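Long-range contacts in myosin-I heavy chain (Dictyostelium discoideum, PDB 5EJY), which works as an actin-based motor with ATPase activity in early phagocytosis and adhesion, this chain being the first MyTH4-FERM part of its tail: residues 36-41 with 114-119; 104-109 with 130-135. All coordinates share one frame; numbering follows the deposited sequence.

Interaction 1. Residues 36-41 with 114-119; sequences FSYQKS and TSNPIQ
The side-chain amide of Asn116 stacks on one face of the Tyr38 ring, the two planes 25° apart, with OD1 displaced toward the rim, while Pro117 approaches the same ring obliquely through its CD atom. This amide-aromatic stack joins two surface loops of the helical MyTH4 domain, the one leading to helix 53-70 and the connection between helices 102-112 and 119-133. Tyr38 CG stands anti to its backbone N (chi1 167°), which lays the ring along the opposing loop: CD1 lies 3.7 Å from Asn116 ND2, and CD2 3.6 Å from Pro117 CD. Asn116 ND2 also donates to Gln112 O, a bond that helps fix how the amide is turned. At the root of the Tyr38 side chain, one nearly straight bond pins the backbones, Tyr38 N to Thr114 O at 3.0 Å, lying in the carbonyl plane. An alanine in place of Tyr38 could keep that backbone bond but would probably open a gap beside Pro117 and leave the Asn116 amide without its stacking partner. One residue earlier, Ser37 CB packs 3.7 Å from the methyl CG2 of Thr114, whose OG1 turns instead to Ile110 O.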
loop_
_atom_site.group_PDB
_atom_site.type_symbol
_atom_site.label_atom_id
_atom_site.label_comp_id
_atom_site.label_asym_id
_atom_site.label_seq_id
_atom_site.Cartn_x
_atom_site.Cartn_y
_atom_site.Cartn_z
ATOM N N PHE A 36 36.869 -9.830 14.098
ATOM C CA PHE A 36 36.292 -10.121 12.789
ATOM C C PHE A 36 35.267 -11.261 12.779
ATOM O O PHE A 36 34.612 -11.510 11.769
ATOM C CB PHE A 36 37.396 -10.380 11.766
ATOM C CG PHE A 36 38.354 -9.232 11.606
ATOM C CD1 PHE A 36 39.645 -9.312 12.104
ATOM C CD2 PHE A 36 37.964 -8.067 10.960
ATOM C CE1 PHE A 36 40.532 -8.254 11.950
ATOM C CE2 PHE A 36 38.840 -7.008 10.805
ATOM C CZ PHE A 36 40.125 -7.096 11.305
ATOM N N SER A 37 35.108 -11.941 13.902
ATOM C CA SER A 37 34.182 -13.059 13.955
ATOM C C SER A 37 33.340 -13.002 15.211
ATOM O O SER A 37 33.503 -12.102 16.035
ATOM C CB SER A 37 34.952 -14.387 13.900
ATOM O OG SER A 37 35.677 -14.585 15.096
ATOM N N TYR A 38 32.454 -13.982 15.362
ATOM C CA TYR A 38 31.486 -14.005 16.455
ATOM C C TYR A 38 32.095 -13.716 17.824
ATOM O O TYR A 38 33.159 -14.241 18.166
ATOM C CB TYR A 38 30.760 -15.361 16.508
ATOM C CG TYR A 38 29.985 -15.549 17.796
ATOM C CD1 TYR A 38 28.708 -15.034 17.935
ATOM C CD2 TYR A 38 30.548 -16.203 18.888
ATOM C CE1 TYR A 38 27.999 -15.170 19.110
ATOM C CE2 TYR A 38 29.842 -16.354 20.070
ATOM C CZ TYR A 38 28.566 -15.835 20.175
ATOM O OH TYR A 38 27.840 -15.971 21.341
ATOM N N GLN A 39 31.411 -12.897 18.618
ATOM C CA GLN A 39 31.767 -12.756 20.024
ATOM C C GLN A 39 30.542 -12.586 20.909
ATOM O O GLN A 39 29.516 -12.060 20.480
ATOM C CB GLN A 39 32.744 -11.611 20.236
ATOM C CG GLN A 39 32.098 -10.232 20.245
ATOM C CD GLN A 39 33.132 -9.140 20.220
ATOM O OE1 GLN A 39 33.873 -9.006 19.251
ATOM N NE2 GLN A 39 33.203 -8.362 21.289
ATOM N N LYS A 40 30.657 -13.035 22.153
ATOM C CA LYS A 40 29.532 -12.989 23.077
ATOM C C LYS A 40 29.498 -11.671 23.851
ATOM O O LYS A 40 28.455 -11.262 24.360
ATOM C CB LYS A 40 29.584 -14.181 24.039
ATOM C CG LYS A 40 30.713 -14.113 25.055
ATOM C CD LYS A 40 31.172 -15.514 25.466
ATOM C CE LYS A 40 30.011 -16.380 25.946
ATOM N N SER A 41 30.642 -11.006 23.925
ATOM C CA SER A 41 30.749 -9.759 24.671
ATOM C C SER A 41 30.463 -8.532 23.792
ATOM O O SER A 41 30.586 -8.588 22.572
ATOM C CB SER A 41 32.146 -9.647 25.269
ATOM O OG SER A 41 33.119 -9.596 24.243
ATOM N N THR A 114 29.871 -15.372 11.655
ATOM C CA THR A 114 31.155 -15.956 11.259
ATOM C C THR A 114 31.746 -16.752 12.416
ATOM O O THR A 114 31.925 -16.218 13.506
ATOM C CB THR A 114 32.154 -14.874 10.822
ATOM O OG1 THR A 114 31.702 -14.282 9.599
ATOM C CG2 THR A 114 33.557 -15.476 10.604
ATOM N N SER A 115 32.031 -18.032 12.176
ATOM C CA SER A 115 32.552 -18.920 13.216
ATOM C C SER A 115 31.689 -18.896 14.450
ATOM O O SER A 115 32.200 -18.831 15.564
ATOM C CB SER A 115 33.975 -18.537 13.596
ATOM O OG SER A 115 34.846 -18.806 12.520
ATOM N N ASN A 116 30.375 -18.929 14.246
ATOM C CA ASN A 116 29.422 -18.914 15.343
ATOM C C ASN A 116 29.237 -20.348 15.824
ATOM O O ASN A 116 28.740 -21.194 15.084
ATOM C CB ASN A 116 28.090 -18.308 14.869
ATOM C CG ASN A 116 27.108 -18.057 16.006
ATOM O OD1 ASN A 116 27.076 -18.804 16.986
ATOM N ND2 ASN A 116 26.281 -17.002 15.870
ATOM N N PRO A 117 29.620 -20.626 17.074
ATOM C CA PRO A 117 29.704 -22.015 17.549
ATOM C C PRO A 117 28.350 -22.707 17.772
ATOM O O PRO A 117 28.265 -23.920 17.583
ATOM C CB PRO A 117 30.448 -21.874 18.877
ATOM C CG PRO A 117 30.041 -20.521 19.381
ATOM C CD PRO A 117 29.902 -19.652 18.145
ATOM N N ILE A 118 27.320 -21.958 18.168
ATOM C CA ILE A 118 26.020 -22.544 18.501
ATOM C C ILE A 118 24.977 -22.340 17.403
ATOM O O ILE A 118 24.674 -21.204 17.016
ATOM C CB ILE A 118 25.464 -21.985 19.826
ATOM C CG1 ILE A 118 26.402 -22.316 20.990
ATOM C CG2 ILE A 118 24.089 -22.552 20.103
ATOM C CD1 ILE A 118 27.233 -21.148 21.460
ATOM N N GLN A 119 24.419 -23.446 16.921
ATOM C CA GLN A 119 23.488 -23.429 15.791
ATOM C C GLN A 119 22.289 -22.488 15.958
ATOM O O GLN A 119 21.946 -21.763 15.025
ATOM C CB GLN A 119 23.014 -24.845 15.456
ATOM C CG GLN A 119 24.115 -25.732 14.877
ATOM C CD GLN A 119 24.676 -25.178 13.580
ATOM O OE1 GLN A 119 23.937 -24.646 12.755
ATOM N NE2 GLN A 119 25.982 -25.294 13.397
#

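Interaction 2. Residues 104-109 with 130-135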
loop_
_atom_site.group_PDB
_atom_site.type_symbol
_atom_site.label_atom_id
_atom_site.label_comp_id
_atom_site.label_asym_id
_atom_site.label_seq_id
_atom_site.Cartn_x
_atom_site.Cartn_y
_atom_site.Cartn_z
ATOM N N GLU A 104 27.639 -0.448 8.799
ATOM C CA GLU A 104 27.908 -0.851 10.175
ATOM C C GLU A 104 27.048 -2.041 10.598
ATOM O O GLU A 104 27.568 -3.064 11.061
ATOM C CB GLU A 104 27.668 0.323 11.131
ATOM C CG GLU A 104 27.802 -0.042 12.603
ATOM C CD GLU A 104 29.247 -0.113 13.064
ATOM O OE1 GLU A 104 30.083 0.646 12.527
ATOM O OE2 GLU A 104 29.541 -0.938 13.961
ATOM N N ILE A 105 25.731 -1.898 10.446
ATOM C CA ILE A 105 24.793 -2.958 10.783
ATOM C C ILE A 105 25.103 -4.246 10.032
ATOM O O ILE A 105 25.169 -5.324 10.636
ATOM C CB ILE A 105 23.321 -2.525 10.530
ATOM C CG1 ILE A 105 22.941 -1.361 11.457
ATOM C CG2 ILE A 105 22.359 -3.710 10.700
ATOM C CD1 ILE A 105 21.802 -0.487 10.907
ATOM N N TYR A 106 25.305 -4.161 8.723
ATOM C CA TYR A 106 25.567 -5.384 7.972
ATOM C C TYR A 106 26.870 -6.059 8.416
ATOM O O TYR A 106 26.939 -7.274 8.482
ATOM C CB TYR A 106 25.605 -5.112 6.472
ATOM C CG TYR A 106 24.249 -5.150 5.801
ATOM C CD1 TYR A 106 23.674 -6.355 5.426
ATOM C CD2 TYR A 106 23.536 -3.976 5.553
ATOM C CE1 TYR A 106 22.433 -6.401 4.804
ATOM C CE2 TYR A 106 22.288 -4.012 4.923
ATOM C CZ TYR A 106 21.750 -5.227 4.551
ATOM O OH TYR A 106 20.523 -5.285 3.925
ATOM N N CYS A 107 27.892 -5.267 8.722
ATOM C CA CYS A 107 29.176 -5.821 9.154
ATOM C C CYS A 107 29.036 -6.533 10.483
ATOM O O CYS A 107 29.680 -7.554 10.708
ATOM C CB CYS A 107 30.252 -4.735 9.263
ATOM S SG CYS A 107 30.876 -4.163 7.703
ATOM N N GLN A 108 28.216 -5.983 11.376
ATOM C CA GLN A 108 27.959 -6.646 12.653
ATOM C C GLN A 108 27.281 -7.995 12.460
ATOM O O GLN A 108 27.559 -8.945 13.199
ATOM C CB GLN A 108 27.108 -5.774 13.576
ATOM C CG GLN A 108 27.801 -4.501 14.040
ATOM C CD GLN A 108 26.965 -3.717 15.044
ATOM O OE1 GLN A 108 26.043 -4.255 15.663
ATOM N NE2 GLN A 108 27.288 -2.442 15.211
ATOM N N LEU A 109 26.385 -8.084 11.479
ATOM C CA LEU A 109 25.674 -9.346 11.231
ATOM C C LEU A 109 26.564 -10.380 10.529
ATOM O O LEU A 109 26.486 -11.581 10.808
ATOM C CB LEU A 109 24.393 -9.103 10.423
ATOM C CG LEU A 109 23.442 -8.101 11.083
ATOM C CD1 LEU A 109 22.227 -7.798 10.199
ATOM C CD2 LEU A 109 23.007 -8.593 12.468
ATOM N N HIS A 130 18.063 -11.338 7.439
ATOM C CA HIS A 130 16.888 -11.340 6.581
ATOM C C HIS A 130 15.981 -10.123 6.874
ATOM O O HIS A 130 15.481 -9.489 5.942
ATOM C CB HIS A 130 16.139 -12.669 6.758
ATOM C CG HIS A 130 15.062 -12.904 5.744
ATOM N ND1 HIS A 130 14.174 -13.954 5.839
ATOM C CD2 HIS A 130 14.718 -12.219 4.627
ATOM C CE1 HIS A 130 13.329 -13.905 4.825
ATOM N NE2 HIS A 130 13.635 -12.862 4.076
ATOM N N PHE A 131 15.795 -9.785 8.153
ATOM C CA PHE A 131 15.022 -8.581 8.515
ATOM C C PHE A 131 15.672 -7.363 7.873
ATOM O O PHE A 131 14.991 -6.471 7.371
ATOM C CB PHE A 131 15.020 -8.326 10.029
ATOM C CG PHE A 131 14.392 -9.425 10.853
ATOM C CD1 PHE A 131 13.302 -10.141 10.385
ATOM C CD2 PHE A 131 14.886 -9.712 12.119
ATOM C CE1 PHE A 131 12.723 -11.137 11.153
ATOM C CE2 PHE A 131 14.320 -10.724 12.896
ATOM C CZ PHE A 131 13.241 -11.441 12.410
ATOM N N THR A 132 17.001 -7.316 7.916
ATOM C CA THR A 132 17.731 -6.140 7.462
ATOM C C THR A 132 17.648 -6.026 5.950
ATOM O O THR A 132 17.373 -4.954 5.427
ATOM C CB THR A 132 19.218 -6.176 7.938
ATOM O OG1 THR A 132 19.240 -6.316 9.359
ATOM C CG2 THR A 132 19.952 -4.878 7.556
ATOM N N CYS A 133 17.879 -7.139 5.253
ATOM C CA CYS A 133 17.751 -7.168 3.801
ATOM C C CYS A 133 16.354 -6.739 3.328
ATOM O O CYS A 133 16.209 -6.193 2.227
ATOM C CB CYS A 133 18.048 -8.569 3.270
ATOM S SG CYS A 133 19.815 -9.005 3.358
ATOM N N SER A 134 15.343 -7.025 4.149
ATOM C CA SER A 134 13.950 -6.688 3.837
ATOM C C SER A 134 13.624 -5.214 4.087
ATOM O O SER A 134 12.501 -4.773 3.815
ATOM C CB SER A 134 13.005 -7.564 4.666
ATOM O OG SER A 134 13.262 -8.953 4.440
ATOM N N THR A 135 14.593 -4.470 4.617
ATOM C CA THR A 135 14.377 -3.074 5.012
ATOM C C THR A 135 15.232 -2.059 4.231
ATOM O O THR A 135 14.723 -1.033 3.774
ATOM C CB THR A 135 14.565 -2.878 6.547
ATOM O OG1 THR A 135 13.861 -3.912 7.255
ATOM C CG2 THR A 135 14.029 -1.478 6.995
#
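Tyr106 in the middle of helix 102-112 and Thr132 at the C-terminal end of helix 119-133 meet in a buried helix-to-helix contact inside the MyTH4 domain, which illustrates how one threonine methyl can serve as the centre of an interface. No hydrogen bond crosses between the segments; the join is made by van der Waals, CH-pi and sulfur-aromatic contact. Thr132 CG2 sits over a face of the Tyr106 ring, 3.9 Å from the ring centroid and 27° off its normal, a CH-pi contact shifted toward the hydroxyl-bearing rim, with CZ of Tyr106 only 3.5 Å from the methyl. With Thr132 OG1 beside the backbone N (chi1 -56°), CG2 stands anti to that N and faces the tyrosine, while OG1 lies toward Leu109, whose CD1 comes within 3.4 Å of that oxygen. The hydroxyl is nonetheless bonded within its own helix, to Leu128 O. Ile105 CG2 comes more loosely to Thr132 CG2, at 4.1 Å. Cys133 takes the rim of the tyrosine rather than a face: its SG lies in the ring plane, 5.3 Å from the centroid of the Tyr106 ring. Tyr106 OH reaches past Cys133 CA, at 3.4 Å, and hydrogen-bonds to Phe136 O, so the buried phenol bridges to the loop that follows the helix. That helix end is itself braced, for Ser134 OG and Ser134 N grip His130 O from opposite faces of its carbonyl plane. Several other helices of the domain border this interface: Phe146 of helix 143-155 meets the Tyr106 ring edge-to-face, Cys133 packs on Ser170 and Ile173 of helix 161-180, Phe131 turns to helix 189-196, and Gln108 rests on helix 53-70.

After helix 16-23 the chain reaches residues 36-41, in the loop before helix 53-70, then passes through helices 53-70, 76-79 and 81-97 and enters helix 102-112 with residues 104-109. Residues 114-119 close the long loop of interaction 1 by meeting 36-41, 72 mostly helical residues being enclosed. Helix 119-133 follows, and its last turn closes the much shorter excursion of interaction 2, so the two contacts cross along the sequence rather than nest. Their centres lie about 16 Å apart, and their nearest atoms about 5 Å, so they do not touch. Interaction 2 joins the middle of helix 102-112 to the C-terminal end of helix 119-133, whereas interaction 1 ties their connection to the loop between helices 16-23 and 53-70.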